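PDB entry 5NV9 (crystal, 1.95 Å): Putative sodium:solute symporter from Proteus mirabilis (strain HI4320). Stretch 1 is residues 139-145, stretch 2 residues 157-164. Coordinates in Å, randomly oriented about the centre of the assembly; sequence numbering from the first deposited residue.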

# COMPACT_ATOMS: atom_id res chain seq x y z
N ILE A 139 1.93 2.88 9.13
CA ILE A 139 3.18 2.85 8.39
C ILE A 139 4.21 3.64 9.23
O ILE A 139 5.35 3.27 9.34
CB ILE A 139 3.07 3.42 6.98
CG1 ILE A 139 2.48 2.37 6.03
CG2 ILE A 139 4.45 3.80 6.46
CD1 ILE A 139 2.06 2.94 4.69
N THR A 140 3.77 4.78 9.75
CA THR A 140 4.62 5.67 10.53
C THR A 140 5.04 5.05 11.88
O THR A 140 6.20 5.08 12.27
CB THR A 140 3.87 7.00 10.67
OG1 THR A 140 3.61 7.50 9.36
CG2 THR A 140 4.64 7.98 11.47
N TYR A 141 4.08 4.44 12.56
CA TYR A 141 4.29 3.67 13.77
C TYR A 141 5.31 2.56 13.63
O TYR A 141 6.24 2.53 14.45
CB TYR A 141 2.94 3.12 14.29
CG TYR A 141 3.07 2.29 15.56
CD1 TYR A 141 3.51 2.85 16.74
CD2 TYR A 141 2.75 0.94 15.56
CE1 TYR A 141 3.63 2.10 17.90
CE2 TYR A 141 2.86 0.18 16.71
CZ TYR A 141 3.30 0.77 17.88
OH TYR A 141 3.42 0.04 19.04
N LEU A 142 5.17 1.68 12.62
CA LEU A 142 6.13 0.61 12.39
C LEU A 142 7.55 1.13 12.11
O LEU A 142 8.50 0.58 12.59
CB LEU A 142 5.78 -0.27 11.21
CG LEU A 142 4.48 -1.01 11.15
CD1 LEU A 142 4.59 -1.96 9.95
CD2 LEU A 142 4.20 -1.76 12.44
N THR A 143 7.67 2.19 11.30
CA THR A 143 8.95 2.76 10.95
C THR A 143 9.65 3.24 12.22
O THR A 143 10.85 3.00 12.40
CB THR A 143 8.74 3.91 9.92
OG1 THR A 143 7.92 3.45 8.85
CG2 THR A 143 10.02 4.47 9.36
N VAL A 144 8.91 3.95 13.06
CA VAL A 144 9.40 4.38 14.35
C VAL A 144 9.80 3.18 15.25
O VAL A 144 10.87 3.18 15.86
CB VAL A 144 8.38 5.28 15.10
CG1 VAL A 144 8.83 5.52 16.54
CG2 VAL A 144 8.21 6.62 14.39
N LEU A 145 8.96 2.16 15.31
CA LEU A 145 9.28 0.97 16.10
C LEU A 145 10.57 0.38 15.61
O LEU A 145 11.39 -0.02 16.41
CB LEU A 145 8.20 -0.11 16.02
CG LEU A 145 7.13 -0.08 17.10
CD1 LEU A 145 6.02 -1.06 16.74
CD2 LEU A 145 7.75 -0.44 18.43
N VAL A 157 10.53 13.43 17.19
CA VAL A 157 11.39 14.00 16.19
C VAL A 157 11.43 13.08 14.95
O VAL A 157 11.37 13.52 13.79
CB VAL A 157 12.81 14.18 16.75
CG1 VAL A 157 13.75 14.63 15.64
CG2 VAL A 157 12.80 15.15 17.93
N LEU A 158 11.49 11.80 15.22
CA LEU A 158 11.44 10.82 14.17
C LEU A 158 10.13 10.93 13.37
O LEU A 158 10.11 10.82 12.13
CB LEU A 158 11.62 9.45 14.80
CG LEU A 158 12.36 8.29 14.15
CD1 LEU A 158 13.71 8.67 13.53
CD2 LEU A 158 12.61 7.23 15.22
N ILE A 159 9.03 11.20 14.07
CA ILE A 159 7.76 11.40 13.39
C ILE A 159 7.77 12.69 12.57
O ILE A 159 7.12 12.73 11.51
CB ILE A 159 6.61 11.38 14.40
CG1 ILE A 159 6.48 9.98 14.95
CG2 ILE A 159 5.32 11.83 13.76
CD1 ILE A 159 5.54 9.82 16.12
N VAL A 160 8.48 13.72 13.06
CA VAL A 160 8.63 14.97 12.32
C VAL A 160 9.36 14.66 11.01
O VAL A 160 8.95 15.13 9.96
CB VAL A 160 9.43 16.02 13.06
CG1 VAL A 160 9.79 17.12 12.11
CG2 VAL A 160 8.62 16.61 14.20
N LEU A 161 10.46 13.92 11.12
CA LEU A 161 11.25 13.49 9.95
C LEU A 161 10.52 12.53 8.99
O LEU A 161 10.61 12.67 7.75
CB LEU A 161 12.54 12.84 10.42
CG LEU A 161 13.55 13.75 11.16
CD1 LEU A 161 14.77 12.94 11.36
CD2 LEU A 161 13.90 14.99 10.37
N ILE A 162 9.82 11.55 9.52
CA ILE A 162 9.10 10.61 8.64
C ILE A 162 7.84 11.23 8.02
O ILE A 162 7.62 11.14 6.79
CB ILE A 162 8.68 9.31 9.38
CG1 ILE A 162 9.90 8.52 9.85
CG2 ILE A 162 7.86 8.41 8.47
CD1 ILE A 162 9.60 7.60 11.00
N SER A 163 7.02 11.84 8.87
CA SER A 163 5.66 12.21 8.51
C SER A 163 5.55 13.69 8.13
O SER A 163 5.04 14.03 7.04
CB SER A 163 4.71 11.80 9.66
OG SER A 163 3.41 11.51 9.13
N LEU A 164 6.06 14.58 8.96
CA LEU A 164 5.83 16.00 8.71
C LEU A 164 6.50 16.44 7.41
O LEU A 164 5.92 17.10 6.56
CB LEU A 164 6.30 16.82 9.91
CG LEU A 164 5.45 18.06 10.17
CD1 LEU A 164 5.82 18.62 11.53
CD2 LEU A 164 5.59 19.12 9.07

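Both stretches are helical throughout, and both helices extend beyond the residues given here. Their axes come within 10.2 Å, and their N-to-C directions differ by 132°, so they run obliquely antiparallel. The backbones draw near at two places: CA of T140 lies 6.9 Å from CA of S163, and CA of V144 lies 6.8 Å from CA of L158. Around 160-164 the second helix widens into a pi-type turn, where L164 N makes a weak 3.3 Å hydrogen bond to I159 O.

No hydrogen bond joins the stretches. The contact is van der Waals packing and buries 306 Å² in total. I162 and V144 are both heavily covered by the other stretch, and each touches three of its residues. I162 CD1 lies 3.6 Å from T143 CG2 and 3.8 Å from V144 CG2. V144 CG2 also sits 3.8 Å from I159 CG1, while V144 CG1 reaches L158 CD2 at 4.4 Å. The branched V144 thus touches three apolar side chains.

In its m rotamer T143 turns OG1 back to I139 O, to which it donates at 2.6 Å, while its CG2 packs on I162. T140 CG2 lies 4.4 Å from both I159 CG1 and I162 CG2, so its methyl joins the apolar packing. T140 and S163 point toward each other's helices, but T140 OG1 and S163 OG stay 4.0 Å apart. Both hydroxyls are hydrogen-bonded elsewhere in the structure, which suits these small polar residues to buried positions. Y141 and L145 point away from the contact.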